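Local atomic coordinates of hypothetical protein Cgl1923 (Corynebacterium glutamicum ATCC 13032, PDB entry 2P90), a protein that is of unknown function but belongs to the PAC2 family and may take part in proteasome assembly or a related process. Residues Ala31-Tyr35 with Pro110-Leu114; Ala36-Val42 with Leu138-Pro142; Asp98-Phe104 with Ala225-Pro230; Val145-Arg149 with His242-Met246; Pro150-Thr154 with Tyr210-Lys216. All blocks are in the same frame, centred on the assembly; numbering follows the deposited sequence.

In the fold
Four of the five contacts reach one mixed beta-sheet, and contact 4 joins a loop to helix 232-250 near the surface. Contacts 1 and 2 touch: Tyr35 CE2 packs 3.8 Å from Tyr139 CD1, and their centres are about 12 Å apart, on neighbouring strands 27-33 and 134-143. Contact 2 continues into contact 5, centre to centre about 9 Å, through a probable hydrogen bond of 2.9 Å from Tyr210 N to Gly39 O. Tyr210 in turn leads to contact 4, its OH lying 3.4 Å from His147 CA. Contact 3 stands apart, with its centre about 25 Å from that of contact 1 on the opposite side of the chain's centre. No active site is known; contact 1 alone meets other subunits.

Contact 1: residues Ala31-Tyr35 with Pro110-Leu114; sequences ALQGY and PEPDL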
# COMPACT_ATOMS: atom_id res chain seq x y z
N ALA B 31 -14.42 -11.32 12.26
CA ALA B 31 -14.91 -10.04 11.73
C ALA B 31 -13.74 -9.08 11.43
O ALA B 31 -13.41 -8.22 12.27
CB ALA B 31 -15.86 -9.40 12.74
N LEU B 32 -13.15 -9.18 10.23
CA LEU B 32 -11.97 -8.36 9.86
C LEU B 32 -12.36 -7.23 8.93
O LEU B 32 -12.93 -7.48 7.87
CB LEU B 32 -10.85 -9.18 9.18
CG LEU B 32 -10.30 -10.40 9.93
CD1 LEU B 32 -9.22 -11.13 9.07
CD2 LEU B 32 -9.76 -10.05 11.36
N GLN B 33 -12.03 -6.01 9.34
CA GLN B 33 -12.39 -4.82 8.60
C GLN B 33 -11.28 -4.55 7.55
O GLN B 33 -10.09 -4.75 7.82
CB GLN B 33 -12.60 -3.68 9.60
CG GLN B 33 -13.20 -2.38 9.04
CD GLN B 33 -13.07 -1.16 10.04
OE1 GLN B 33 -12.93 -1.35 11.26
NE2 GLN B 33 -13.14 0.07 9.51
N GLY B 34 -11.66 -4.18 6.33
CA GLY B 34 -10.69 -3.83 5.31
C GLY B 34 -10.85 -4.54 3.98
O GLY B 34 -10.19 -4.19 2.98
N TYR B 35 -11.73 -5.53 3.95
CA TYR B 35 -11.94 -6.33 2.75
C TYR B 35 -13.34 -6.20 2.16
O TYR B 35 -13.50 -5.70 1.04
CB TYR B 35 -11.60 -7.80 3.04
CG TYR B 35 -11.91 -8.70 1.89
CD1 TYR B 35 -11.33 -8.47 0.62
CD2 TYR B 35 -12.80 -9.76 2.02
CE1 TYR B 35 -11.60 -9.28 -0.47
CE2 TYR B 35 -13.10 -10.59 0.91
CZ TYR B 35 -12.49 -10.34 -0.31
OH TYR B 35 -12.76 -11.15 -1.40
N PRO B 110 -8.61 -4.86 12.39
CA PRO B 110 -8.27 -4.71 10.96
C PRO B 110 -7.80 -6.00 10.28
O PRO B 110 -7.00 -6.76 10.88
CB PRO B 110 -7.09 -3.74 11.01
CG PRO B 110 -6.49 -3.96 12.40
CD PRO B 110 -7.68 -4.11 13.25
N GLU B 111 -8.27 -6.25 9.05
CA GLU B 111 -7.66 -7.30 8.23
C GLU B 111 -6.16 -6.97 8.12
O GLU B 111 -5.83 -5.86 7.73
CB GLU B 111 -8.26 -7.32 6.82
CG GLU B 111 -7.49 -8.19 5.84
CD GLU B 111 -8.04 -8.19 4.43
OE1 GLU B 111 -8.32 -7.10 3.86
OE2 GLU B 111 -8.16 -9.31 3.86
N PRO B 112 -5.23 -7.90 8.47
CA PRO B 112 -3.78 -7.58 8.25
C PRO B 112 -3.42 -7.19 6.82
O PRO B 112 -3.95 -7.78 5.88
CB PRO B 112 -3.08 -8.91 8.60
CG PRO B 112 -4.03 -9.53 9.64
CD PRO B 112 -5.43 -9.22 9.11
N ASP B 113 -2.51 -6.21 6.66
CA ASP B 113 -1.94 -5.92 5.33
C ASP B 113 -0.86 -6.99 4.99
O ASP B 113 -0.66 -7.32 3.82
CB ASP B 113 -1.28 -4.54 5.29
CG ASP B 113 -2.23 -3.41 5.52
OD1 ASP B 113 -2.95 -2.99 4.57
OD2 ASP B 113 -2.20 -2.87 6.65
N LEU B 114 -0.19 -7.51 6.02
CA LEU B 114 1.03 -8.30 5.85
C LEU B 114 0.93 -9.69 6.47
O LEU B 114 0.10 -9.95 7.37
CB LEU B 114 2.23 -7.54 6.48
CG LEU B 114 2.33 -6.00 6.27
CD1 LEU B 114 3.42 -5.40 7.10
CD2 LEU B 114 2.50 -5.59 4.78
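A parallel strand pairing at its closing end joins Ala31-Tyr35 to Pro110-Leu114, where strand 27-33 and the loop after strand 103-108 leave the sheet together. Gln33 and Pro110 form the bridge, and Glu111 N donates to Gln33 O at 2.7 Å, nearly straight at 168°. Beside this bond the first carbons of two side chains meet, Leu32 CB lying 4.0 Å from Glu111 CB. Farther along, the branch of Leu32 ending in CD1 comes to 4.2 Å from Pro112 CD. In the mixed sheet of this PAC2-family chain, strand 27-33 is flanked by the parallel strands 103-108 and 134-143, and Glu111 lies in the loop leading to helix 116-129. With chi1 at 169° and an extended chain beyond, Glu111 carries its carboxylate past Gly34 to Tyr35, with OE1 3.5 Å from Tyr35 CB. Gly34 turns the chain with a positive phi of 128° beside Glu111. The carboxylate finds its charged partners outside: Arg73 and Arg70 of a second subunit form salt bridges to OE2 and OE1, and Ala179 N of the same chain also donates to OE2. Gly34 O accepts a further bond from that Arg70 of the second subunit.

Contact 2: residues Ala36-Val42 with Leu138-Pro142; sequences ADAGHAV and LYAAP
The Tyr139 ring receives Ala36 CB at its edge, near the ring plane, and the two CB atoms of this pair, Ala36 CB and Tyr139 CB, lie 4.0 Å apart. The ring's hydroxyl reaches beyond the contact to Glu184 and Ser180. Two backbone hydrogen bonds join Ala36-Val42 to Leu138-Pro142. Ala140 N donates to Ala36 O at 3.0 Å, and Ala38 N donates to Ala140 O at 3.2 Å. These two bonds make a single bridge of Asp37 with Ala140, formed where the chain has left strand 27-33 and has yet to enter helix 41-52. The contact thus belongs to a strand-loop-helix passage, with the helix start laid over the neighbouring strand 134-143 and His40 at the N-cap position. Under the turn, Ala140 CB is enclosed by small groups: Ala38 O is 3.2 Å away, and Ala41 CB approaches to 4.0 Å. Ala38 CB also faces the strand, 4.1 Å from Ala140 CB and 4.0 Å from Pro142 CD. A chi1 of 171° turns Val42 CG1 away from the backbone nitrogen and leaves CG2 beside it and above Leu138, with Val42 CG2 3.6 Å from Leu138 O.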
# COMPACT_ATOMS: atom_id res chain seq x y z
N ALA B 36 -14.35 -6.68 2.90
CA ALA B 36 -15.73 -6.67 2.41
C ALA B 36 -16.61 -5.90 3.40
O ALA B 36 -17.22 -6.48 4.33
CB ALA B 36 -16.24 -8.08 2.20
N ASP B 37 -16.67 -4.60 3.21
CA ASP B 37 -17.27 -3.72 4.24
C ASP B 37 -18.52 -2.93 3.80
O ASP B 37 -18.79 -1.86 4.37
CB ASP B 37 -16.21 -2.77 4.80
CG ASP B 37 -15.02 -3.51 5.40
OD1 ASP B 37 -15.20 -4.33 6.37
OD2 ASP B 37 -13.90 -3.28 4.90
N ALA B 38 -19.25 -3.45 2.80
CA ALA B 38 -20.49 -2.82 2.33
C ALA B 38 -21.46 -2.55 3.49
O ALA B 38 -21.70 -3.43 4.32
CB ALA B 38 -21.16 -3.67 1.27
N GLY B 39 -21.93 -1.31 3.59
CA GLY B 39 -22.84 -0.91 4.67
C GLY B 39 -22.18 -0.91 6.05
O GLY B 39 -22.88 -0.74 7.08
N HIS B 40 -20.85 -1.12 6.06
CA HIS B 40 -20.03 -1.10 7.29
C HIS B 40 -20.42 -2.24 8.20
O HIS B 40 -20.26 -2.15 9.42
CB HIS B 40 -20.23 0.20 8.06
CG HIS B 40 -19.90 1.42 7.27
ND1 HIS B 40 -18.84 2.23 7.57
CD2 HIS B 40 -20.48 1.95 6.17
CE1 HIS B 40 -18.76 3.21 6.68
NE2 HIS B 40 -19.75 3.06 5.82
N ALA B 41 -20.93 -3.31 7.60
CA ALA B 41 -21.67 -4.32 8.34
C ALA B 41 -20.80 -5.31 9.13
O ALA B 41 -21.26 -5.89 10.14
CB ALA B 41 -22.67 -5.04 7.43
N VAL B 42 -19.56 -5.50 8.70
CA VAL B 42 -18.62 -6.38 9.43
C VAL B 42 -18.15 -5.69 10.73
O VAL B 42 -18.27 -6.25 11.82
CB VAL B 42 -17.44 -6.86 8.53
CG1 VAL B 42 -16.35 -7.58 9.34
CG2 VAL B 42 -17.95 -7.79 7.44
N LEU B 138 -17.03 -13.28 8.41
CA LEU B 138 -18.08 -12.39 7.96
C LEU B 138 -17.63 -11.48 6.82
O LEU B 138 -16.50 -10.99 6.85
CB LEU B 138 -18.57 -11.54 9.12
CG LEU B 138 -18.96 -12.28 10.40
CD1 LEU B 138 -19.52 -11.26 11.41
CD2 LEU B 138 -19.94 -13.46 10.15
N TYR B 139 -18.51 -11.29 5.84
CA TYR B 139 -18.25 -10.51 4.63
C TYR B 139 -19.51 -9.70 4.35
O TYR B 139 -20.59 -10.18 4.62
CB TYR B 139 -18.00 -11.43 3.44
CG TYR B 139 -16.90 -12.44 3.67
CD1 TYR B 139 -15.59 -12.14 3.30
CD2 TYR B 139 -17.17 -13.70 4.26
CE1 TYR B 139 -14.57 -13.02 3.53
CE2 TYR B 139 -16.13 -14.61 4.48
CZ TYR B 139 -14.84 -14.25 4.11
OH TYR B 139 -13.76 -15.08 4.29
N ALA B 140 -19.37 -8.46 3.87
CA ALA B 140 -20.52 -7.69 3.37
C ALA B 140 -20.19 -7.24 1.95
O ALA B 140 -19.18 -6.50 1.71
CB ALA B 140 -20.82 -6.52 4.26
N ALA B 141 -21.01 -7.69 1.00
CA ALA B 141 -20.77 -7.37 -0.42
C ALA B 141 -21.81 -6.45 -0.97
O ALA B 141 -22.98 -6.63 -0.69
CB ALA B 141 -20.68 -8.67 -1.29
N PRO B 142 -21.39 -5.48 -1.81
CA PRO B 142 -22.39 -4.65 -2.48
C PRO B 142 -23.03 -5.50 -3.56
O PRO B 142 -22.31 -6.14 -4.34
CB PRO B 142 -21.57 -3.51 -3.10
CG PRO B 142 -20.15 -4.04 -3.22
CD PRO B 142 -20.00 -5.16 -2.23

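Contact 3: residues Asp98-Phe104 with Ala225-Pro230; sequences DNDNKPF and ADLNLP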
# COMPACT_ATOMS: atom_id res chain seq x y z
N ASP B 98 -22.99 -14.28 25.56
CA ASP B 98 -24.35 -13.87 25.16
C ASP B 98 -25.27 -13.59 26.36
O ASP B 98 -24.84 -13.65 27.53
CB ASP B 98 -24.98 -14.87 24.19
CG ASP B 98 -25.38 -16.21 24.86
OD1 ASP B 98 -25.34 -16.35 26.12
OD2 ASP B 98 -25.76 -17.13 24.09
N ASN B 99 -26.55 -13.29 26.09
CA ASN B 99 -27.51 -12.94 27.15
C ASN B 99 -27.66 -14.03 28.25
O ASN B 99 -27.99 -13.73 29.40
CB ASN B 99 -28.85 -12.59 26.55
CG ASN B 99 -28.88 -11.22 25.90
OD1 ASN B 99 -28.16 -10.30 26.31
ND2 ASN B 99 -29.74 -11.06 24.88
N ASP B 100 -27.38 -15.28 27.89
CA ASP B 100 -27.37 -16.40 28.85
C ASP B 100 -25.98 -16.73 29.41
O ASP B 100 -25.78 -17.80 29.98
CB ASP B 100 -27.96 -17.65 28.17
CG ASP B 100 -29.40 -17.44 27.74
OD1 ASP B 100 -30.23 -17.05 28.61
OD2 ASP B 100 -29.70 -17.63 26.54
N ASN B 101 -25.02 -15.83 29.21
CA ASN B 101 -23.64 -16.06 29.68
C ASN B 101 -22.97 -17.28 28.97
O ASN B 101 -21.99 -17.84 29.47
CB ASN B 101 -23.62 -16.19 31.21
CG ASN B 101 -22.24 -16.01 31.81
OD1 ASN B 101 -21.67 -14.90 31.79
ND2 ASN B 101 -21.68 -17.10 32.37
N LYS B 102 -23.49 -17.66 27.81
CA LYS B 102 -22.86 -18.68 26.98
C LYS B 102 -21.66 -18.09 26.19
O LYS B 102 -21.84 -17.09 25.44
CB LYS B 102 -23.88 -19.27 26.01
CG LYS B 102 -23.35 -20.46 25.22
CD LYS B 102 -24.37 -20.97 24.22
CE LYS B 102 -23.64 -21.78 23.15
NZ LYS B 102 -24.50 -22.79 22.47
N PRO B 103 -20.45 -18.68 26.35
CA PRO B 103 -19.25 -18.11 25.72
C PRO B 103 -19.16 -18.35 24.21
O PRO B 103 -19.51 -19.42 23.72
CB PRO B 103 -18.09 -18.82 26.43
CG PRO B 103 -18.68 -20.15 26.91
CD PRO B 103 -20.13 -19.87 27.17
N PHE B 104 -18.69 -17.34 23.49
CA PHE B 104 -18.15 -17.55 22.16
C PHE B 104 -16.91 -16.70 21.94
O PHE B 104 -16.57 -15.80 22.74
CB PHE B 104 -19.20 -17.31 21.06
CG PHE B 104 -19.70 -15.89 21.00
CD1 PHE B 104 -19.23 -15.01 20.02
CD2 PHE B 104 -20.67 -15.44 21.90
CE1 PHE B 104 -19.72 -13.70 19.94
CE2 PHE B 104 -21.17 -14.14 21.85
CZ PHE B 104 -20.69 -13.26 20.86
N ALA B 225 -24.82 -20.68 15.75
CA ALA B 225 -23.94 -20.91 16.87
C ALA B 225 -24.76 -21.07 18.14
O ALA B 225 -24.19 -21.26 19.23
CB ALA B 225 -22.96 -19.74 17.00
N ASP B 226 -26.08 -21.00 18.00
CA ASP B 226 -27.01 -21.11 19.12
C ASP B 226 -26.69 -20.07 20.19
O ASP B 226 -26.34 -20.42 21.33
CB ASP B 226 -27.02 -22.55 19.70
CG ASP B 226 -28.19 -22.81 20.67
OD1 ASP B 226 -29.23 -22.09 20.62
OD2 ASP B 226 -28.05 -23.75 21.50
N LEU B 227 -26.80 -18.80 19.80
CA LEU B 227 -26.49 -17.67 20.70
C LEU B 227 -27.71 -16.77 20.88
O LEU B 227 -28.52 -16.63 19.98
CB LEU B 227 -25.29 -16.83 20.18
CG LEU B 227 -23.94 -17.52 19.89
CD1 LEU B 227 -23.01 -16.67 18.95
CD2 LEU B 227 -23.19 -17.94 21.17
N ASN B 228 -27.83 -16.18 22.07
CA ASN B 228 -28.89 -15.24 22.38
C ASN B 228 -28.33 -13.81 22.43
O ASN B 228 -27.74 -13.39 23.44
CB ASN B 228 -29.64 -15.66 23.68
CG ASN B 228 -30.66 -14.60 24.20
OD1 ASN B 228 -30.93 -13.57 23.56
ND2 ASN B 228 -31.23 -14.87 25.39
N LEU B 229 -28.55 -13.06 21.35
CA LEU B 229 -27.91 -11.74 21.18
C LEU B 229 -28.84 -10.52 21.33
O LEU B 229 -29.90 -10.48 20.75
CB LEU B 229 -27.15 -11.70 19.85
CG LEU B 229 -26.07 -12.78 19.66
CD1 LEU B 229 -25.44 -12.71 18.26
CD2 LEU B 229 -24.99 -12.71 20.73
N PRO B 230 -28.42 -9.49 22.08
CA PRO B 230 -29.31 -8.34 22.15
C PRO B 230 -29.26 -7.55 20.83
O PRO B 230 -28.25 -6.91 20.52
CB PRO B 230 -28.74 -7.52 23.32
CG PRO B 230 -27.31 -7.93 23.44
CD PRO B 230 -27.15 -9.27 22.81
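Asn99 and Asn228 cross at about a right angle, their amide planes 85° apart, and the bond between them reflects this setting. Asn99 ND2 donates to Asn228 OD1 at 3.1 Å; the acceptor lies in the donor's amide plane, whereas the donor stands above the carbonyl plane of Asn228. The other end of the Asn228 amide, ND2, makes a weak bond to Asp100 OD2, again between side chains set crosswise. Backbones tighten the same junction: Asn99 N donates to Asn228 O at 2.9 Å. Asp98 holds both sides, since its OD2 accepts from Asn228 N at 3.0 Å while its OD1 accepts from Lys102 N, the two donors lying out of the carboxylate plane, on opposite sides of it. The type I beta turn Asp98-Asn101 thereby links the hairpin of strands 92-97 and 103-108 to the connection between helices 211-225 and 232-250. At the inner end, Leu227 lies obliquely across Phe104, with CD1 over one ring face 4.0 Å from the centroid and CD2 3.6 Å from Phe104 CD2. Lys102, extended throughout, delivers NZ to Asp226 O at 3.2 Å, with a longer salt bridge of 3.8 Å to Asp226 OD2.

Contact 4: residues Val145-Arg149 with His242-Met246; sequences VPHTR and HRQLM
A chi1 of 74° places His147 CG between its own backbone N and carbonyl carbon, turning the imidazole toward helix 232-250, while His242, whose chi1 of -169° points CG away from its own nitrogen, swings its ring out from the helix to meet it. The two side chains cross at about a right angle, but the rings themselves are oblique, with planes 59° apart and centroids separated by 5.5 Å. His242 CE1 comes near the plane of the His147 ring at its edge, 3.7 Å from His147 CD2. One face of the His147 ring is occupied by Leu245, whose CB makes a CH-pi contact 3.8 Å from the centroid; the opposite face carries Thr148 CG2 of its own loop. Two aliphatic groups thus sandwich the imidazole. Here the Pro146-Arg149 beta turn, part of the connection from strand 134-143 to strand 153-157, leans on helix 232-250 near the surface of the PAC2-family chain. No direct hydrogen bond crosses the contact. A water instead spans it, donating to His147 O at 3.3 Å and bonding to His242 ND1 at 3.0 Å, at the edge of that ring and in its plane. His147 ND1 is hydrogen-bonded to Tyr204 OH, which helps to fix the rotation of the ring. Thr148 OG1 bonds to Glu263 and Arg149 forms a salt bridge with Asp267, both on helix 253-276, which tie the same turn to a second helix.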
# COMPACT_ATOMS: atom_id res chain seq x y z
N VAL B 145 -29.38 -5.68 -5.35
CA VAL B 145 -30.53 -6.02 -4.55
C VAL B 145 -31.08 -4.69 -4.07
O VAL B 145 -30.30 -3.71 -3.95
CB VAL B 145 -30.18 -6.95 -3.33
CG1 VAL B 145 -29.67 -8.32 -3.79
CG2 VAL B 145 -29.21 -6.28 -2.33
N PRO B 146 -32.40 -4.61 -3.83
CA PRO B 146 -33.02 -3.35 -3.37
C PRO B 146 -33.10 -3.19 -1.85
O PRO B 146 -33.18 -4.18 -1.13
CB PRO B 146 -34.43 -3.44 -3.95
CG PRO B 146 -34.72 -4.93 -4.08
CD PRO B 146 -33.40 -5.68 -4.05
N HIS B 147 -33.13 -1.94 -1.37
CA HIS B 147 -33.39 -1.69 0.05
C HIS B 147 -34.80 -2.09 0.48
O HIS B 147 -35.09 -2.16 1.69
CB HIS B 147 -33.11 -0.22 0.45
CG HIS B 147 -34.14 0.76 -0.04
ND1 HIS B 147 -34.08 1.34 -1.29
CD2 HIS B 147 -35.24 1.27 0.57
CE1 HIS B 147 -35.11 2.16 -1.44
NE2 HIS B 147 -35.83 2.13 -0.33
N THR B 148 -35.66 -2.35 -0.50
CA THR B 148 -37.09 -2.63 -0.28
C THR B 148 -37.40 -4.12 -0.11
O THR B 148 -38.56 -4.51 -0.05
CB THR B 148 -37.96 -2.05 -1.42
OG1 THR B 148 -37.40 -2.46 -2.67
CG2 THR B 148 -38.01 -0.48 -1.38
N ARG B 149 -36.37 -4.95 -0.02
CA ARG B 149 -36.53 -6.40 0.13
C ARG B 149 -35.66 -6.90 1.30
O ARG B 149 -34.64 -6.29 1.59
CB ARG B 149 -36.15 -7.12 -1.17
CG ARG B 149 -37.13 -6.88 -2.30
CD ARG B 149 -38.46 -7.57 -1.99
NE ARG B 149 -39.39 -7.51 -3.10
CZ ARG B 149 -40.27 -6.51 -3.31
NH1 ARG B 149 -40.35 -5.46 -2.49
NH2 ARG B 149 -41.06 -6.58 -4.37
N HIS B 242 -34.09 2.85 6.59
CA HIS B 242 -35.13 2.56 5.63
C HIS B 242 -35.99 3.79 5.29
O HIS B 242 -36.27 4.08 4.11
CB HIS B 242 -36.01 1.40 6.12
CG HIS B 242 -36.93 0.88 5.06
ND1 HIS B 242 -36.48 0.19 3.95
CD2 HIS B 242 -38.28 0.95 4.94
CE1 HIS B 242 -37.51 -0.14 3.20
NE2 HIS B 242 -38.61 0.31 3.77
N ARG B 243 -36.40 4.52 6.34
CA ARG B 243 -37.24 5.70 6.17
C ARG B 243 -36.52 6.82 5.41
O ARG B 243 -37.12 7.49 4.55
CB ARG B 243 -37.82 6.19 7.50
CG ARG B 243 -38.80 5.20 8.16
CD ARG B 243 -39.59 5.82 9.35
NE ARG B 243 -38.74 6.18 10.49
CZ ARG B 243 -38.50 5.40 11.55
NH1 ARG B 243 -39.05 4.18 11.63
NH2 ARG B 243 -37.71 5.84 12.54
N GLN B 244 -35.22 6.99 5.68
CA GLN B 244 -34.43 7.96 4.92
C GLN B 244 -34.33 7.57 3.44
O GLN B 244 -34.33 8.44 2.55
CB GLN B 244 -33.05 8.14 5.54
CG GLN B 244 -33.11 8.60 6.99
CD GLN B 244 -31.77 8.50 7.72
OE1 GLN B 244 -31.15 7.42 7.77
NE2 GLN B 244 -31.33 9.62 8.29
N LEU B 245 -34.28 6.27 3.20
CA LEU B 245 -34.21 5.71 1.87
C LEU B 245 -35.55 5.79 1.15
O LEU B 245 -35.58 6.04 -0.04
CB LEU B 245 -33.73 4.26 1.92
CG LEU B 245 -32.29 3.82 1.60
CD1 LEU B 245 -31.22 4.91 1.55
CD2 LEU B 245 -31.92 2.69 2.54
N MET B 246 -36.64 5.58 1.88
CA MET B 246 -37.98 5.72 1.29
C MET B 246 -38.17 7.15 0.79
O MET B 246 -38.56 7.38 -0.36
CB MET B 246 -39.08 5.34 2.26
CG MET B 246 -39.23 3.84 2.54
SD MET B 246 -40.38 3.49 3.92
CE MET B 246 -41.87 2.95 3.04
O HOH W 1 -33.53 -0.48 4.01

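Contact 5: residues Pro150-Thr154 with Tyr210-Lys216; sequences PTVVT and YPAATLK
Lys216 reaches from helix 211-225 to Thr151 and Val153, and its chain can be traced atom by atom. CB lies 3.9 Å from Thr151 CG2, methyl against methylene. CG, sent out from the helix by a chi1 of -164°, wedges between the Thr151 carbonyl and the valine: it is 3.3 Å from Thr151 O and 3.5 Å from Val153 CG2. Bends at chi2, chi3 and chi4 then curl the chain round that carbonyl oxygen instead of letting it run straight past, with CD still 3.4 Å from Thr151 O. At the tip, Lys216 NZ returns to Thr151 O in a weak hydrogen bond of 3.4 Å; its stronger partner is the carboxylate of Asp165, with which it forms a salt bridge. The threonine is met from other directions too. Thr151 OG1 lies 3.8 Å from Ala212 CB and stands at the edge of the Tyr210 ring, near its plane, while its methyl CG2 also rests against the helix at Ala213 CA. Ala212 and Ala213 meet Thr151 where the first turn of helix 211-225 passes the chain leading into strand 153-157, the outermost strand on this side of the mixed sheet. Val199 of strand 194-202 touches Thr151, Val153 and Ala213 alike. The chemistry is therefore divided along a single side chain: CB and CG of Lys216 pack on Thr151 CG2 and Val153 CG2, while CG and CD also lie against Thr151 O, whereas the ammonium looks chiefly to Asp165, and the carbonyl of Thr151 probably adds only a modest pull on the charge.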
# COMPACT_ATOMS: atom_id res chain seq x y z
N PRO B 150 -36.06 -8.02 1.96
CA PRO B 150 -35.23 -8.52 3.08
C PRO B 150 -33.76 -8.70 2.68
O PRO B 150 -33.47 -8.99 1.50
CB PRO B 150 -35.87 -9.88 3.43
CG PRO B 150 -37.28 -9.83 2.86
CD PRO B 150 -37.26 -8.86 1.70
N THR B 151 -32.86 -8.50 3.65
CA THR B 151 -31.41 -8.71 3.46
C THR B 151 -31.01 -10.19 3.43
O THR B 151 -31.25 -10.95 4.37
CB THR B 151 -30.57 -7.92 4.49
OG1 THR B 151 -30.79 -6.52 4.31
CG2 THR B 151 -29.09 -8.18 4.30
N VAL B 152 -30.39 -10.59 2.33
CA VAL B 152 -29.98 -11.96 2.15
C VAL B 152 -28.52 -12.21 2.61
O VAL B 152 -27.67 -11.31 2.54
CB VAL B 152 -30.15 -12.36 0.68
CG1 VAL B 152 -29.36 -13.63 0.36
CG2 VAL B 152 -31.64 -12.52 0.37
N VAL B 153 -28.28 -13.42 3.09
CA VAL B 153 -26.96 -13.92 3.43
C VAL B 153 -26.70 -15.23 2.67
O VAL B 153 -27.51 -16.16 2.70
CB VAL B 153 -26.81 -14.13 4.96
CG1 VAL B 153 -25.62 -15.06 5.30
CG2 VAL B 153 -26.61 -12.82 5.64
N THR B 154 -25.57 -15.30 1.97
CA THR B 154 -25.16 -16.55 1.34
C THR B 154 -23.98 -17.16 2.11
O THR B 154 -23.27 -16.45 2.82
CB THR B 154 -24.84 -16.37 -0.15
OG1 THR B 154 -23.92 -15.30 -0.31
CG2 THR B 154 -26.09 -16.02 -0.94
N TYR B 210 -25.45 0.50 6.68
CA TYR B 210 -26.71 -0.17 6.36
C TYR B 210 -27.00 -1.23 7.45
O TYR B 210 -26.70 -2.41 7.28
CB TYR B 210 -26.68 -0.76 4.94
CG TYR B 210 -28.03 -1.14 4.41
CD1 TYR B 210 -28.95 -0.17 4.02
CD2 TYR B 210 -28.40 -2.48 4.32
CE1 TYR B 210 -30.21 -0.54 3.53
CE2 TYR B 210 -29.62 -2.85 3.86
CZ TYR B 210 -30.54 -1.89 3.47
OH TYR B 210 -31.75 -2.29 3.00
N PRO B 211 -27.54 -0.78 8.59
CA PRO B 211 -27.79 -1.68 9.76
C PRO B 211 -28.60 -2.93 9.54
O PRO B 211 -28.43 -3.89 10.28
CB PRO B 211 -28.47 -0.77 10.79
CG PRO B 211 -28.05 0.62 10.40
CD PRO B 211 -27.89 0.62 8.90
N ALA B 212 -29.49 -2.96 8.55
CA ALA B 212 -30.25 -4.21 8.27
C ALA B 212 -29.27 -5.39 7.97
O ALA B 212 -29.55 -6.56 8.29
CB ALA B 212 -31.26 -4.00 7.13
N ALA B 213 -28.11 -5.06 7.39
CA ALA B 213 -27.11 -6.07 7.04
C ALA B 213 -26.33 -6.54 8.28
O ALA B 213 -26.09 -7.73 8.45
CB ALA B 213 -26.20 -5.54 5.99
N THR B 214 -25.97 -5.62 9.16
CA THR B 214 -25.37 -5.97 10.45
C THR B 214 -26.29 -6.94 11.17
O THR B 214 -25.87 -8.06 11.50
CB THR B 214 -25.15 -4.71 11.30
OG1 THR B 214 -24.46 -3.73 10.51
CG2 THR B 214 -24.36 -5.01 12.61
N LEU B 215 -27.55 -6.53 11.34
CA LEU B 215 -28.63 -7.35 11.92
C LEU B 215 -28.70 -8.74 11.31
O LEU B 215 -28.67 -9.75 12.02
CB LEU B 215 -29.99 -6.64 11.75
CG LEU B 215 -31.22 -7.17 12.50
CD1 LEU B 215 -31.04 -7.28 14.04
CD2 LEU B 215 -32.42 -6.29 12.20
N LYS B 216 -28.76 -8.79 9.99
CA LYS B 216 -28.77 -10.06 9.28
C LYS B 216 -27.54 -10.92 9.61
O LYS B 216 -27.70 -12.10 9.92
CB LYS B 216 -28.92 -9.84 7.77
CG LYS B 216 -29.33 -11.10 7.00
CD LYS B 216 -30.59 -11.74 7.61
CE LYS B 216 -30.55 -13.27 7.50
NZ LYS B 216 -31.08 -13.76 6.20